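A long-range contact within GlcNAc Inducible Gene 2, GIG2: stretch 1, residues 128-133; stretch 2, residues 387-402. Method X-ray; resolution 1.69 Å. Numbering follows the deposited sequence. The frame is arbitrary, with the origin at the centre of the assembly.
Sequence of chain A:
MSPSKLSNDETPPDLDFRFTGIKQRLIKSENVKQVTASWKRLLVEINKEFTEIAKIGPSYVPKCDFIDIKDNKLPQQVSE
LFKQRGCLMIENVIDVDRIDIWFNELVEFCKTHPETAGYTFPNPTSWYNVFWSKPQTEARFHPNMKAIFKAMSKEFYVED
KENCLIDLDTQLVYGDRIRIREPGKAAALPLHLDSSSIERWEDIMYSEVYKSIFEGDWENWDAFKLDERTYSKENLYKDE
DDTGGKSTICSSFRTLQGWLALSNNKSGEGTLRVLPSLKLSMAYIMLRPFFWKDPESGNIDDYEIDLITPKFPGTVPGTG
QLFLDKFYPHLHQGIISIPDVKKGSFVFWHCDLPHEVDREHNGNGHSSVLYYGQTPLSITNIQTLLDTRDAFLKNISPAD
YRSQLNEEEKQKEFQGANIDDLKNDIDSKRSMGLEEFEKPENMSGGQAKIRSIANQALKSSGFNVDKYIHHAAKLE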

# COMPACT_ATOMS: atom_id res chain seq x y z
N TYR A 128 -14.64 7.15 9.12
CA TYR A 128 -14.70 8.45 9.83
C TYR A 128 -13.49 9.31 9.43
O TYR A 128 -12.34 8.88 9.60
CB TYR A 128 -14.69 8.17 11.32
CG TYR A 128 -15.97 7.50 11.71
CD1 TYR A 128 -16.11 6.11 11.65
CD2 TYR A 128 -17.06 8.26 12.10
CE1 TYR A 128 -17.34 5.51 11.93
CE2 TYR A 128 -18.29 7.66 12.42
CZ TYR A 128 -18.42 6.29 12.35
OH TYR A 128 -19.61 5.69 12.66
N ASN A 129 -13.73 10.51 8.91
CA ASN A 129 -12.69 11.35 8.31
C ASN A 129 -12.06 12.19 9.41
O ASN A 129 -12.20 13.43 9.41
CB ASN A 129 -13.27 12.21 7.18
CG ASN A 129 -13.62 11.38 5.95
OD1 ASN A 129 -13.71 10.17 6.02
ND2 ASN A 129 -13.73 12.01 4.82
N VAL A 130 -11.46 11.51 10.37
CA VAL A 130 -10.69 12.09 11.41
C VAL A 130 -9.23 11.68 11.08
O VAL A 130 -8.91 10.48 10.88
CB VAL A 130 -11.16 11.70 12.81
CG1 VAL A 130 -11.09 10.18 13.10
CG2 VAL A 130 -10.32 12.39 13.86
N PHE A 131 -8.36 12.66 11.04
CA PHE A 131 -6.95 12.43 10.67
C PHE A 131 -5.91 12.72 11.76
O PHE A 131 -4.91 11.95 11.85
CB PHE A 131 -6.67 13.25 9.42
CG PHE A 131 -7.55 12.87 8.27
CD1 PHE A 131 -7.30 11.75 7.50
CD2 PHE A 131 -8.74 13.59 8.01
CE1 PHE A 131 -8.09 11.43 6.42
CE2 PHE A 131 -9.58 13.26 6.95
CZ PHE A 131 -9.25 12.16 6.14
N TRP A 132 -6.09 13.79 12.56
CA TRP A 132 -5.06 14.32 13.46
C TRP A 132 -5.40 14.24 14.97
O TRP A 132 -4.79 14.95 15.80
CB TRP A 132 -4.64 15.77 13.02
CG TRP A 132 -4.35 15.98 11.54
CD1 TRP A 132 -5.01 16.80 10.67
CD2 TRP A 132 -3.40 15.25 10.74
NE1 TRP A 132 -4.52 16.67 9.37
CE2 TRP A 132 -3.54 15.72 9.39
CE3 TRP A 132 -2.44 14.29 11.03
CZ2 TRP A 132 -2.75 15.25 8.36
CZ3 TRP A 132 -1.65 13.80 9.94
CH2 TRP A 132 -1.80 14.30 8.66
N SER A 133 -6.38 13.42 15.32
CA SER A 133 -6.80 13.33 16.73
C SER A 133 -5.67 12.88 17.62
O SER A 133 -4.70 12.23 17.16
CB SER A 133 -8.00 12.34 16.84
OG SER A 133 -7.61 11.00 16.61
N ASP A 387 2.19 18.43 2.74
CA ASP A 387 0.78 18.40 3.04
C ASP A 387 0.47 18.05 4.47
O ASP A 387 -0.40 18.69 5.11
CB ASP A 387 0.06 17.51 2.05
CG ASP A 387 -1.43 17.65 2.16
OD1 ASP A 387 -1.96 18.80 2.05
OD2 ASP A 387 -2.06 16.65 2.43
N THR A 388 1.19 17.09 5.01
CA THR A 388 1.04 16.70 6.40
C THR A 388 1.35 17.86 7.35
O THR A 388 0.66 18.11 8.28
CB THR A 388 1.93 15.47 6.70
OG1 THR A 388 1.32 14.37 6.08
CG2 THR A 388 2.05 15.21 8.11
N ARG A 389 2.43 18.57 7.06
CA ARG A 389 2.83 19.71 7.89
C ARG A 389 1.78 20.82 7.83
O ARG A 389 1.41 21.40 8.86
CB ARG A 389 4.19 20.25 7.44
CG ARG A 389 4.52 21.63 7.98
CD ARG A 389 5.65 22.28 7.20
NE ARG A 389 6.03 23.58 7.76
CZ ARG A 389 7.08 23.76 8.56
NH1 ARG A 389 7.86 22.74 8.88
NH2 ARG A 389 7.35 24.98 9.02
N ASP A 390 1.29 21.10 6.63
CA ASP A 390 0.28 22.12 6.40
C ASP A 390 -1.07 21.75 6.99
O ASP A 390 -1.73 22.59 7.61
CB ASP A 390 0.13 22.41 4.91
CG ASP A 390 -0.77 23.60 4.63
OD1 ASP A 390 -0.40 24.73 5.01
OD2 ASP A 390 -1.84 23.40 4.02
N ALA A 391 -1.49 20.51 6.80
CA ALA A 391 -2.80 20.08 7.34
C ALA A 391 -2.85 20.02 8.85
O ALA A 391 -3.88 20.39 9.46
CB ALA A 391 -3.20 18.75 6.76
N PHE A 392 -1.79 19.52 9.46
CA PHE A 392 -1.74 19.41 10.90
C PHE A 392 -1.68 20.81 11.56
O PHE A 392 -2.28 21.03 12.64
CB PHE A 392 -0.52 18.66 11.30
CG PHE A 392 -0.45 18.30 12.76
CD1 PHE A 392 -1.09 17.17 13.22
CD2 PHE A 392 0.22 19.12 13.68
CE1 PHE A 392 -1.03 16.80 14.54
CE2 PHE A 392 0.28 18.77 15.02
CZ PHE A 392 -0.32 17.61 15.46
N LEU A 393 -0.86 21.68 10.96
CA LEU A 393 -0.67 23.03 11.53
C LEU A 393 -2.01 23.80 11.40
O LEU A 393 -2.35 24.59 12.29
CB LEU A 393 0.47 23.77 10.83
CG LEU A 393 1.89 23.42 11.27
CD1 LEU A 393 2.92 24.13 10.37
CD2 LEU A 393 2.11 23.72 12.76
N LYS A 394 -2.73 23.60 10.34
CA LYS A 394 -4.04 24.25 10.11
C LYS A 394 -5.25 23.48 10.67
O LYS A 394 -6.38 23.99 10.61
CB LYS A 394 -4.27 24.41 8.62
CG LYS A 394 -3.33 25.43 8.00
CD LYS A 394 -3.48 25.51 6.49
CE LYS A 394 -4.50 26.57 6.13
NZ LYS A 394 -5.07 26.42 4.76
N ASN A 395 -5.02 22.27 11.21
CA ASN A 395 -6.11 21.43 11.73
C ASN A 395 -7.23 21.15 10.75
O ASN A 395 -8.42 21.23 11.08
CB ASN A 395 -6.67 22.11 12.96
CG ASN A 395 -7.12 21.15 14.01
OD1 ASN A 395 -7.01 19.92 13.91
ND2 ASN A 395 -7.60 21.72 15.07
N ILE A 396 -6.85 20.76 9.54
CA ILE A 396 -7.75 20.42 8.41
C ILE A 396 -7.37 19.01 7.85
O ILE A 396 -6.39 18.43 8.27
CB ILE A 396 -7.71 21.46 7.30
CG1 ILE A 396 -6.29 21.65 6.78
CG2 ILE A 396 -8.28 22.82 7.83
CD1 ILE A 396 -6.22 22.55 5.55
N SER A 397 -8.10 18.58 6.85
CA SER A 397 -7.94 17.26 6.25
C SER A 397 -6.70 17.32 5.40
O SER A 397 -6.40 18.37 4.87
CB SER A 397 -9.14 16.93 5.34
OG SER A 397 -10.21 16.52 6.14
N PRO A 398 -5.98 16.16 5.21
CA PRO A 398 -4.94 16.13 4.21
C PRO A 398 -5.58 16.22 2.85
O PRO A 398 -6.81 16.00 2.69
CB PRO A 398 -4.25 14.78 4.43
CG PRO A 398 -5.15 13.95 5.25
CD PRO A 398 -6.02 14.92 6.04
N ALA A 399 -4.78 16.55 1.88
CA ALA A 399 -5.23 16.92 0.56
C ALA A 399 -6.13 15.96 -0.13
O ALA A 399 -6.98 16.37 -0.91
CB ALA A 399 -4.02 17.15 -0.34
N ASP A 400 -5.88 14.66 0.03
CA ASP A 400 -6.70 13.67 -0.66
C ASP A 400 -8.14 13.69 -0.17
O ASP A 400 -9.03 13.28 -0.91
CB ASP A 400 -6.18 12.22 -0.51
CG ASP A 400 -4.80 12.02 -1.15
OD1 ASP A 400 -4.43 12.81 -2.01
OD2 ASP A 400 -4.08 11.02 -0.86
N TYR A 401 -8.38 14.15 1.06
CA TYR A 401 -9.74 14.27 1.55
C TYR A 401 -10.26 15.71 1.48
O TYR A 401 -11.40 15.95 1.14
CB TYR A 401 -9.82 13.71 2.97
CG TYR A 401 -9.74 12.20 2.88
CD1 TYR A 401 -10.90 11.43 2.62
CD2 TYR A 401 -8.51 11.54 2.92
CE1 TYR A 401 -10.82 10.04 2.48
CE2 TYR A 401 -8.43 10.15 2.80
CZ TYR A 401 -9.56 9.42 2.56
OH TYR A 401 -9.45 8.07 2.45
N ARG A 402 -9.39 16.64 1.83
CA ARG A 402 -9.72 18.06 1.83
C ARG A 402 -10.28 18.47 0.45
O ARG A 402 -11.21 19.27 0.37
CB ARG A 402 -8.46 18.83 2.16
CG ARG A 402 -8.59 20.34 2.14
CD ARG A 402 -9.16 20.82 3.42
NE ARG A 402 -9.15 22.28 3.45
CZ ARG A 402 -9.79 23.01 4.36
NH1 ARG A 402 -10.50 22.46 5.34
NH2 ARG A 402 -9.72 24.35 4.30
O HOH W 1 -12.30 15.00 5.37
O HOH W 2 -13.25 14.51 2.75

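Stretch 1 is an irregular segment laid against a helix, a turn and the start of a second helix in stretch 2, and any two residues that touch are at least 256 apart in sequence. No backbone pairing joins them; the nearest CA atoms, Phe131 to Ser397 and Trp132 to Phe392, stay 6.6 Å apart, a gap that side chains fill.

Tyr128 makes no contact here. Asn129 works at the exposed margin, its ND2 3.6 Å from Tyr401 CD1. Two waters extend its reach: one donates to Ser397 OG (2.7 Å from the water oxygen), the other to Tyr401 O (2.8 Å), and each accepts a weak hydrogen bond from Asn129 ND2. Val130 then points away, leaving its neighbours to make the contact.

Phe131 is buried, with Pro398 over one face: Pro398 CD lies 3.6 Å from the ring centroid, close to the ring normal, a CH-pi contact in which a proline C-H meets the aromatic cloud. Phe131 CZ also comes within 3.3 Å of Tyr401 CG, over the tyrosine face, with the two ring planes inclined at 43°.

Trp132 contributes most, with 169 Å² covered. Its indole combines polar and apolar demands. At its edge, NE1 donates to Ile396 O at 2.8 Å, so the carbonyl of the turn after the first helix satisfies a buried N-H; the 132° angle makes this bond noticeably bent. Over one face, Phe392 CA sits 4.2 Å from the centroid of the Trp132 five-membered ring, while the Phe392 ring turns its edge toward that indole in an offset edge-to-face pair. Ala391 adds only a methyl, its CB 3.9 Å from Trp132 CZ2, and Pro398 CD approaches the same CZ2 at 4.0 Å. Pro398 thus touches both Phe131 and Trp132.

Ser133 points away and caps a helix just beyond the stretch. The rule is compact: apolar surface packs the indole, and one backbone carbonyl answers its N-H.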